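Long-range contacts in dihydrodipicolinate synthase family protein (Sinorhizobium meliloti, PDB 4DNH), which is of unknown function but folds as a TIM barrel, is probably related to the dihydrodipicolinate synthases, and may be an enzyme: residues Glu193-Ala198 with Ser232-Glu237; Asp207-Met212 with Lys236-Val241; Asp256-Ala261 with Leu311-Phe316. One frame throughout, in Å; residues are numbered along the deposited sequence.

Contact 1 of 3, residues Glu193-Ala198 with Ser232-Glu237; sequences EMFDPA and SLLSKE
Met194, present as selenomethionine, and Phe195 meet Ser232, Leu233 and Leu234 where two loops of the TIM barrel leave the C-terminal ends of the adjacent parallel strands 186-191 and 226-232. The tight part gathers around the terminal methyl of Met194. The chain bends at chi2 and again at chi3, the second turn bringing CE to 3.1 Å from Leu233 O and 3.4 Å from Leu234 CB. SE sits further back, 3.9 Å from Ser232 O. The Phe195 ring packs on Leu234, CE2 4.0 Å from CG, the Phe195 and Leu234 side chains crossing at about a right angle. No hydrogen bond spans the two segments, and the contact rests on apolar groups and on carbonyl oxygens approached by carbon.

The close approaches of Met194 CE lie toward the partly exposed side, to which Met194 and Leu234 belong, whereas Phe195, Ser232 and Leu233 are buried. Beyond Phe195 the first segment parts from the second: Asp196, Pro197 and Ala198 make no contact with 232-237, and Asp196 instead forms a salt bridge with Arg159. Among the buried groups Ser232 OG is hydrogen-bonded to a bound glycerol, probably from the crystallisation liquor, and weakly to His189. The backbone oxygen of Ser232 approaches the Phe195 ring at its edge, near the ring plane, 3.5 Å from CD2.

Contact 2 of 3, residues Asp207-Met212 with Lys236-Val241; sequences DHMAAM and KEKEIV
Lys238 lies against His208 and Met209, and its aliphatic chain carries most of the apolar contact between helices 208-221 and 236-243. CE of Lys238 is 3.8 Å from His208 CB and lies near the plane of the imidazole at its edge. Further back along the same chain, CG is 3.8 Å from SE of Met209, a selenomethionine whose chain folds at chi2 and chi3. Met209 CE and Met212 CE, also of a selenomethionine, both reach CG1 of Val241, each at 4.3 Å.

The ionic part stays within one helix. Lys238 bends at chi4 (71°), which places NZ 2.8 Å from Glu237 OE1 in a salt bridge using the syn lone pair of OE1; Ser235 OG is a further partner of NZ. An alanine in place of Lys238 would probably leave the Glu237 carboxylate without its charged mate and open a gap beside His208 and Met209.

Among the polar bonds, Asp207 N-caps its helix, OD1 accepting from Met209 N at 2.8 Å from above the carboxylate plane, and the His208 imidazole is held through NE2 by Glu193.

The two short helical segments run nearly parallel, their axes 11.4 Å apart and inclined by 23°, as successive helices around a TIM barrel. Trp190 of strand 186-191 touches His208, Ala211 and Met212 from the barrel wall, while Glu239 and Ile240 rest on Leu263 of helix 260-265.

Contact 3 of 3, residues Asp256-Ala261 with Leu311-Phe316; sequences DDFNYA and LSRHIF
Asp257 stacks on one face of the Phe316 ring, with CB 3.5 Å from the ring centroid in a CH-pi contact and the carboxylate inclined by only 18° to the ring plane. Phe316 also stacks with Tyr323. The Phe258 ring has the backbone of Arg313 over one face, CA standing 4.2 Å from the centroid in a second CH-pi contact, while Arg313 CG comes to 3.4 Å from Phe258 CD2 at the rim. Phe316 O lies at the edge of the same Phe258 ring, in its plane.

Arg313 then reaches past the ring. Its chain is extended from CG to NE, and NE and NH2 grip one atom, Phe258 O, side-on, each at 2.9 Å. NE meets a lone pair of Phe258 O in the carbonyl plane, whereas NH2 comes from 31° off that plane. A weak bond runs from NH2 to Asn259 OD1, the amide being steeply turned against the guanidinium. Ser312 OG donates to Asp257 O at 2.7 Å, so two successive carbonyls of the loop are tied to helix 308-315.

Within the loop Asp256 OD1 accepts from Phe258 N in an Asx turn. Asp257 OD1 is bonded to Ile278 N and OD2 to a bound glycerol. A loop after strand 251-254, held here by one of several helices following the eighth strand, belongs to the C-terminal mouth of a TIM barrel, where TIM-barrel enzymes generally have their active sites.

Overall arrangement
All three contacts join elements that follow barrel strands. Contacts 1 and 2, with centres 11 Å apart, share Lys236 and Glu237 at the start of helix 236-243; Glu193 OE1 and His208 NE2, 2.7 Å apart, also join them. Contact 3 lies 13 Å from contact 1 and 18 Å from contact 2, centre to centre. Leu234 and Lys236 touch it, Leu234 CD1 lying 3.6 Å from Phe258 CD1 and Lys236 CB 3.4 Å from Asn259 ND2. Glycerol is bound about 3 Å from the side chains of Ser232 in contact 1 and Asp257 in contact 3, consistent with a pocket at the barrel mouth, while contact 2 lies farther out, at the protein surface.

Contact 1 of 3, residues Glu193-Ala198 with Ser232-Glu237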
loop_
_atom_site.group_PDB
_atom_site.type_symbol
_atom_site.label_atom_id
_atom_site.label_comp_id
_atom_site.label_asym_id
_atom_site.label_seq_id
_atom_site.Cartn_x
_atom_site.Cartn_y
_atom_site.Cartn_z
ATOM N N GLU A 193 -2.065 -0.106 -14.183
ATOM C CA GLU A 193 -1.711 1.170 -14.831
ATOM C C GLU A 193 -2.326 2.428 -14.212
ATOM O O GLU A 193 -1.862 3.546 -14.469
ATOM C CB GLU A 193 -1.956 1.153 -16.358
ATOM C CG GLU A 193 -3.222 0.461 -16.840
ATOM C CD GLU A 193 -2.997 -1.016 -17.135
ATOM O OE1 GLU A 193 -3.498 -1.858 -16.356
ATOM O OE2 GLU A 193 -2.307 -1.337 -18.132
HETATM N N MSE A 194 -3.361 2.258 -13.403
HETATM C CA MSE A 194 -3.971 3.410 -12.732
HETATM C C MSE A 194 -3.069 3.872 -11.616
HETATM O O MSE A 194 -3.085 5.050 -11.239
HETATM C CB MSE A 194 -5.368 3.081 -12.232
HETATM C CG MSE A 194 -5.764 1.743 -12.827
HETATM SE SE MSE A 194 -5.333 0.331 -11.520
HETATM C CE MSE A 194 -7.276 0.149 -11.263
ATOM N N PHE A 195 -2.271 2.946 -11.094
ATOM C CA PHE A 195 -1.253 3.265 -10.109
ATOM C C PHE A 195 0.059 3.711 -10.775
ATOM O O PHE A 195 0.728 4.653 -10.296
ATOM C CB PHE A 195 -1.027 2.087 -9.154
ATOM C CG PHE A 195 -2.224 1.758 -8.297
ATOM C CD1 PHE A 195 -2.563 2.559 -7.211
ATOM C CD2 PHE A 195 -3.013 0.648 -8.579
ATOM C CE1 PHE A 195 -3.667 2.263 -6.422
ATOM C CE2 PHE A 195 -4.111 0.339 -7.790
ATOM C CZ PHE A 195 -4.439 1.148 -6.709
ATOM N N ASP A 196 0.412 3.052 -11.879
ATOM C CA ASP A 196 1.611 3.404 -12.626
ATOM C C ASP A 196 1.351 3.268 -14.118
ATOM O O ASP A 196 1.325 2.149 -14.652
ATOM C CB ASP A 196 2.807 2.538 -12.200
ATOM C CG ASP A 196 4.153 3.225 -12.443
ATOM O OD1 ASP A 196 4.293 4.001 -13.423
ATOM O OD2 ASP A 196 5.081 2.985 -11.643
ATOM N N PRO A 197 1.141 4.407 -14.802
ATOM C CA PRO A 197 0.860 4.361 -16.245
ATOM C C PRO A 197 2.004 3.715 -17.039
ATOM O O PRO A 197 1.752 3.072 -18.047
ATOM C CB PRO A 197 0.678 5.842 -16.624
ATOM C CG PRO A 197 0.326 6.522 -15.337
ATOM C CD PRO A 197 1.084 5.781 -14.267
ATOM N N ALA A 198 3.241 3.844 -16.564
ATOM C CA ALA A 198 4.388 3.229 -17.252
ATOM C C ALA A 198 4.466 1.687 -17.124
ATOM O O ALA A 198 5.376 1.055 -17.677
ATOM C CB ALA A 198 5.699 3.896 -16.836
ATOM N N SER A 232 -3.056 -5.497 -7.943
ATOM C CA SER A 232 -3.492 -4.114 -7.786
ATOM C C SER A 232 -4.079 -3.607 -9.095
ATOM O O SER A 232 -3.558 -2.669 -9.701
ATOM C CB SER A 232 -2.309 -3.241 -7.394
ATOM O OG SER A 232 -1.963 -3.434 -6.039
ATOM N N LEU A 233 -5.150 -4.258 -9.533
ATOM C CA LEU A 233 -5.835 -3.928 -10.774
ATOM C C LEU A 233 -7.196 -3.316 -10.498
ATOM O O LEU A 233 -7.875 -2.862 -11.414
ATOM C CB LEU A 233 -6.048 -5.194 -11.593
ATOM C CG LEU A 233 -4.847 -5.981 -12.090
ATOM C CD1 LEU A 233 -5.349 -6.990 -13.107
ATOM C CD2 LEU A 233 -3.818 -5.059 -12.724
ATOM N N LEU A 234 -7.603 -3.342 -9.233
ATOM C CA LEU A 234 -8.933 -2.901 -8.793
ATOM C C LEU A 234 -10.089 -3.476 -9.631
ATOM O O LEU A 234 -11.093 -2.806 -9.882
ATOM C CB LEU A 234 -9.004 -1.375 -8.709
ATOM C CG LEU A 234 -7.977 -0.613 -7.872
ATOM C CD1 LEU A 234 -8.436 0.826 -7.741
ATOM C CD2 LEU A 234 -7.766 -1.226 -6.489
ATOM N N SER A 235 -9.916 -4.721 -10.066
ATOM C CA SER A 235 -10.926 -5.461 -10.806
ATOM C C SER A 235 -11.203 -6.696 -9.965
ATOM O O SER A 235 -10.488 -7.693 -10.050
ATOM C CB SER A 235 -10.391 -5.851 -12.189
ATOM O OG SER A 235 -11.429 -5.939 -13.165
ATOM N N LYS A 236 -12.232 -6.603 -9.129
ATOM C CA LYS A 236 -12.580 -7.648 -8.166
ATOM C C LYS A 236 -12.864 -9.030 -8.809
ATOM O O LYS A 236 -12.453 -10.068 -8.269
ATOM C CB LYS A 236 -13.733 -7.153 -7.284
ATOM C CG LYS A 236 -14.658 -8.214 -6.733
ATOM C CD LYS A 236 -15.984 -7.591 -6.354
ATOM C CE LYS A 236 -17.130 -8.463 -6.833
ATOM N NZ LYS A 236 -18.454 -7.884 -6.476
ATOM N N GLU A 237 -13.534 -9.048 -9.962
ATOM C CA GLU A 237 -13.752 -10.320 -10.661
ATOM C C GLU A 237 -12.440 -10.960 -11.113
ATOM O O GLU A 237 -12.335 -12.184 -11.166
ATOM C CB GLU A 237 -14.756 -10.216 -11.830
ATOM C CG GLU A 237 -14.759 -8.895 -12.586
ATOM C CD GLU A 237 -13.683 -8.773 -13.660
ATOM O OE1 GLU A 237 -12.785 -7.918 -13.501
ATOM O OE2 GLU A 237 -13.737 -9.510 -14.668
#

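Contact 2 of 3, residues Asp207-Met212 with Lys236-Val241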
loop_
_atom_site.group_PDB
_atom_site.type_symbol
_atom_site.label_atom_id
_atom_site.label_comp_id
_atom_site.label_asym_id
_atom_site.label_seq_id
_atom_site.Cartn_x
_atom_site.Cartn_y
_atom_site.Cartn_z
ATOM N N ASP A 207 -4.448 -6.869 -22.647
ATOM C CA ASP A 207 -5.645 -7.464 -22.059
ATOM C C ASP A 207 -5.285 -8.175 -20.762
ATOM O O ASP A 207 -4.476 -9.107 -20.762
ATOM C CB ASP A 207 -6.271 -8.457 -23.049
ATOM C CG ASP A 207 -7.539 -9.109 -22.520
ATOM O OD1 ASP A 207 -7.815 -9.037 -21.305
ATOM O OD2 ASP A 207 -8.276 -9.705 -23.332
ATOM N N HIS A 208 -5.914 -7.753 -19.669
ATOM C CA HIS A 208 -5.628 -8.304 -18.342
ATOM C C HIS A 208 -5.911 -9.781 -18.184
ATOM O O HIS A 208 -5.281 -10.450 -17.368
ATOM C CB HIS A 208 -6.335 -7.492 -17.257
ATOM C CG HIS A 208 -5.794 -6.091 -17.099
ATOM N ND1 HIS A 208 -6.588 -5.027 -16.877
ATOM C CD2 HIS A 208 -4.486 -5.600 -17.144
ATOM C CE1 HIS A 208 -5.832 -3.911 -16.772
ATOM N NE2 HIS A 208 -4.546 -4.264 -16.939
HETATM N N MSE A 209 -6.848 -10.306 -18.968
HETATM C CA MSE A 209 -7.227 -11.726 -18.895
HETATM C C MSE A 209 -6.191 -12.606 -19.540
HETATM O O MSE A 209 -6.042 -13.773 -19.177
HETATM C CB MSE A 209 -8.580 -11.980 -19.571
HETATM C CG MSE A 209 -9.779 -11.480 -18.754
HETATM SE SE MSE A 209 -9.737 -12.076 -16.863
HETATM C CE MSE A 209 -10.111 -13.998 -17.143
ATOM N N ALA A 210 -5.474 -12.053 -20.508
ATOM C CA ALA A 210 -4.455 -12.800 -21.225
ATOM C C ALA A 210 -3.105 -12.652 -20.532
ATOM O O ALA A 210 -2.321 -13.589 -20.489
ATOM C CB ALA A 210 -4.386 -12.342 -22.677
ATOM N N ALA A 211 -2.848 -11.469 -19.984
ATOM C CA ALA A 211 -1.683 -11.234 -19.136
ATOM C C ALA A 211 -1.698 -12.144 -17.889
ATOM O O ALA A 211 -0.653 -12.641 -17.462
ATOM C CB ALA A 211 -1.609 -9.768 -18.745
HETATM N N MSE A 212 -2.888 -12.365 -17.330
HETATM C CA MSE A 212 -3.087 -13.304 -16.228
HETATM C C MSE A 212 -2.496 -14.662 -16.520
HETATM O O MSE A 212 -1.813 -15.231 -15.668
HETATM C CB MSE A 212 -4.582 -13.438 -15.987
HETATM C CG MSE A 212 -4.876 -13.511 -14.497
HETATM SE SE MSE A 212 -6.699 -14.181 -14.145
HETATM C CE MSE A 212 -6.674 -15.837 -15.219
ATOM N N LYS A 236 -12.232 -6.603 -9.129
ATOM C CA LYS A 236 -12.580 -7.648 -8.166
ATOM C C LYS A 236 -12.864 -9.030 -8.809
ATOM O O LYS A 236 -12.453 -10.068 -8.269
ATOM C CB LYS A 236 -13.733 -7.153 -7.284
ATOM C CG LYS A 236 -14.658 -8.214 -6.733
ATOM C CD LYS A 236 -15.984 -7.591 -6.354
ATOM C CE LYS A 236 -17.130 -8.463 -6.833
ATOM N NZ LYS A 236 -18.454 -7.884 -6.476
ATOM N N GLU A 237 -13.534 -9.048 -9.962
ATOM C CA GLU A 237 -13.752 -10.320 -10.661
ATOM C C GLU A 237 -12.440 -10.960 -11.113
ATOM O O GLU A 237 -12.335 -12.184 -11.166
ATOM C CB GLU A 237 -14.756 -10.216 -11.830
ATOM C CG GLU A 237 -14.759 -8.895 -12.586
ATOM C CD GLU A 237 -13.683 -8.773 -13.660
ATOM O OE1 GLU A 237 -12.785 -7.918 -13.501
ATOM O OE2 GLU A 237 -13.737 -9.510 -14.668
ATOM N N LYS A 238 -11.442 -10.139 -11.418
ATOM C CA LYS A 238 -10.181 -10.663 -11.912
ATOM C C LYS A 238 -9.382 -11.362 -10.812
ATOM O O LYS A 238 -8.694 -12.353 -11.085
ATOM C CB LYS A 238 -9.367 -9.586 -12.629
ATOM C CG LYS A 238 -9.764 -9.407 -14.094
ATOM C CD LYS A 238 -9.161 -8.155 -14.715
ATOM C CE LYS A 238 -9.873 -7.775 -16.002
ATOM N NZ LYS A 238 -11.249 -7.258 -15.750
ATOM N N GLU A 239 -9.517 -10.874 -9.577
ATOM C CA GLU A 239 -8.869 -11.474 -8.418
ATOM C C GLU A 239 -9.487 -12.839 -8.054
ATOM O O GLU A 239 -8.766 -13.820 -7.809
ATOM C CB GLU A 239 -8.910 -10.518 -7.212
ATOM C CG GLU A 239 -8.042 -10.967 -6.053
ATOM C CD GLU A 239 -8.011 -10.007 -4.864
ATOM O OE1 GLU A 239 -8.116 -8.774 -5.060
ATOM O OE2 GLU A 239 -7.856 -10.491 -3.719
ATOM N N ILE A 240 -10.817 -12.888 -8.016
ATOM C CA ILE A 240 -11.546 -14.091 -7.638
ATOM C C ILE A 240 -11.217 -15.206 -8.615
ATOM O O ILE A 240 -10.934 -16.334 -8.198
ATOM C CB ILE A 240 -13.068 -13.834 -7.539
ATOM C CG1 ILE A 240 -13.354 -12.925 -6.323
ATOM C CG2 ILE A 240 -13.836 -15.145 -7.442
ATOM C CD1 ILE A 240 -14.783 -12.442 -6.180
ATOM N N VAL A 241 -11.201 -14.871 -9.905
ATOM C CA VAL A 241 -10.859 -15.842 -10.947
ATOM C C VAL A 241 -9.415 -16.318 -10.820
ATOM O O VAL A 241 -9.097 -17.455 -11.166
ATOM C CB VAL A 241 -11.157 -15.309 -12.376
ATOM C CG1 VAL A 241 -10.581 -16.225 -13.454
ATOM C CG2 VAL A 241 -12.660 -15.138 -12.583
#

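Contact 3 of 3, residues Asp256-Ala261 with Leu311-Phe316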
loop_
_atom_site.group_PDB
_atom_site.type_symbol
_atom_site.label_atom_id
_atom_site.label_comp_id
_atom_site.label_asym_id
_atom_site.label_seq_id
_atom_site.Cartn_x
_atom_site.Cartn_y
_atom_site.Cartn_z
ATOM N N ASP A 256 -6.556 -4.781 -3.707
ATOM C CA ASP A 256 -7.780 -4.120 -4.105
ATOM C C ASP A 256 -8.343 -3.309 -2.941
ATOM O O ASP A 256 -9.083 -3.835 -2.100
ATOM C CB ASP A 256 -8.779 -5.181 -4.579
ATOM C CG ASP A 256 -9.951 -4.603 -5.337
ATOM O OD1 ASP A 256 -10.458 -3.545 -4.924
ATOM O OD2 ASP A 256 -10.382 -5.231 -6.338
ATOM N N ASP A 257 -7.998 -2.024 -2.905
ATOM C CA ASP A 257 -8.506 -1.113 -1.868
ATOM C C ASP A 257 -9.977 -0.698 -2.054
ATOM O O ASP A 257 -10.521 0.042 -1.228
ATOM C CB ASP A 257 -7.615 0.134 -1.769
ATOM C CG ASP A 257 -6.139 -0.201 -1.487
ATOM O OD1 ASP A 257 -5.780 -0.423 -0.308
ATOM O OD2 ASP A 257 -5.335 -0.211 -2.448
ATOM N N PHE A 258 -10.622 -1.168 -3.124
ATOM C CA PHE A 258 -12.057 -0.926 -3.331
ATOM C C PHE A 258 -12.924 -2.046 -2.767
ATOM O O PHE A 258 -14.083 -1.821 -2.410
ATOM C CB PHE A 258 -12.361 -0.779 -4.817
ATOM C CG PHE A 258 -12.364 0.633 -5.302
ATOM C CD1 PHE A 258 -11.178 1.352 -5.398
ATOM C CD2 PHE A 258 -13.555 1.237 -5.698
ATOM C CE1 PHE A 258 -11.176 2.658 -5.853
ATOM C CE2 PHE A 258 -13.565 2.545 -6.162
ATOM C CZ PHE A 258 -12.371 3.253 -6.236
ATOM N N ASN A 259 -12.340 -3.241 -2.671
ATOM C CA ASN A 259 -13.078 -4.487 -2.444
ATOM C C ASN A 259 -12.528 -5.442 -1.389
ATOM O O ASN A 259 -12.997 -6.582 -1.280
ATOM C CB ASN A 259 -13.172 -5.209 -3.767
ATOM C CG ASN A 259 -14.015 -4.448 -4.752
ATOM O OD1 ASN A 259 -15.167 -4.136 -4.465
ATOM N ND2 ASN A 259 -13.434 -4.094 -5.895
ATOM N N TYR A 260 -11.555 -4.964 -0.614
ATOM C CA TYR A 260 -10.856 -5.746 0.408
ATOM C C TYR A 260 -11.733 -6.523 1.408
ATOM O O TYR A 260 -11.444 -7.684 1.713
ATOM C CB TYR A 260 -9.852 -4.857 1.153
ATOM C CG TYR A 260 -10.437 -3.613 1.796
ATOM C CD1 TYR A 260 -10.658 -2.449 1.053
ATOM C CD2 TYR A 260 -10.747 -3.591 3.161
ATOM C CE1 TYR A 260 -11.193 -1.310 1.646
ATOM C CE2 TYR A 260 -11.282 -2.460 3.765
ATOM C CZ TYR A 260 -11.506 -1.318 3.006
ATOM O OH TYR A 260 -12.041 -0.187 3.615
ATOM N N ALA A 261 -12.790 -5.904 1.924
ATOM C CA ALA A 261 -13.646 -6.584 2.905
ATOM C C ALA A 261 -14.249 -7.865 2.326
ATOM O O ALA A 261 -14.129 -8.931 2.939
ATOM C CB ALA A 261 -14.733 -5.653 3.428
ATOM N N LEU A 311 -14.985 5.205 2.644
ATOM C CA LEU A 311 -13.825 6.052 2.876
ATOM C C LEU A 311 -12.693 5.640 1.947
ATOM O O LEU A 311 -12.090 6.477 1.276
ATOM C CB LEU A 311 -13.384 5.953 4.333
ATOM C CG LEU A 311 -11.956 6.422 4.654
ATOM C CD1 LEU A 311 -11.814 7.937 4.532
ATOM C CD2 LEU A 311 -11.557 5.932 6.046
ATOM N N SER A 312 -12.415 4.347 1.899
ATOM C CA SER A 312 -11.403 3.841 1.001
ATOM C C SER A 312 -11.654 4.166 -0.492
ATOM O O SER A 312 -10.759 4.627 -1.190
ATOM C CB SER A 312 -11.271 2.336 1.180
ATOM O OG SER A 312 -10.030 1.933 0.642
ATOM N N ARG A 313 -12.855 3.894 -0.984
ATOM C CA ARG A 313 -13.179 4.184 -2.366
ATOM C C ARG A 313 -12.986 5.660 -2.678
ATOM O O ARG A 313 -12.589 6.021 -3.785
ATOM C CB ARG A 313 -14.598 3.744 -2.670
ATOM C CG ARG A 313 -14.709 2.232 -2.619
ATOM C CD ARG A 313 -16.130 1.721 -2.644
ATOM N NE ARG A 313 -16.077 0.273 -2.786
ATOM C CZ ARG A 313 -17.131 -0.525 -2.895
ATOM N NH1 ARG A 313 -18.364 -0.027 -2.880
ATOM N NH2 ARG A 313 -16.941 -1.826 -3.017
ATOM N N HIS A 314 -13.235 6.507 -1.683
ATOM C CA HIS A 314 -13.037 7.940 -1.829
ATOM C C HIS A 314 -11.566 8.288 -1.908
ATOM O O HIS A 314 -11.143 9.042 -2.790
ATOM C CB HIS A 314 -13.740 8.695 -0.709
ATOM C CG HIS A 314 -13.483 10.185 -0.734
ATOM N ND1 HIS A 314 -14.152 11.026 -1.560
ATOM C CD2 HIS A 314 -12.587 10.976 -0.004
ATOM C CE1 HIS A 314 -13.717 12.288 -1.365
ATOM N NE2 HIS A 314 -12.759 12.259 -0.412
ATOM N N ILE A 315 -10.777 7.723 -0.995
ATOM C CA ILE A 315 -9.341 7.947 -0.963
ATOM C C ILE A 315 -8.669 7.504 -2.260
ATOM O O ILE A 315 -7.743 8.184 -2.748
ATOM C CB ILE A 315 -8.679 7.276 0.251
ATOM C CG1 ILE A 315 -9.099 8.009 1.538
ATOM C CG2 ILE A 315 -7.157 7.292 0.103
ATOM C CD1 ILE A 315 -8.647 7.341 2.832
ATOM N N PHE A 316 -9.151 6.399 -2.832
ATOM C CA PHE A 316 -8.560 5.848 -4.055
ATOM C C PHE A 316 -9.281 6.242 -5.337
ATOM O O PHE A 316 -9.071 5.624 -6.384
ATOM C CB PHE A 316 -8.479 4.328 -3.976
ATOM C CG PHE A 316 -7.402 3.828 -3.058
ATOM C CD1 PHE A 316 -7.540 3.933 -1.677
ATOM C CD2 PHE A 316 -6.260 3.239 -3.576
ATOM C CE1 PHE A 316 -6.553 3.463 -0.828
ATOM C CE2 PHE A 316 -5.267 2.770 -2.744
ATOM C CZ PHE A 316 -5.413 2.882 -1.364
#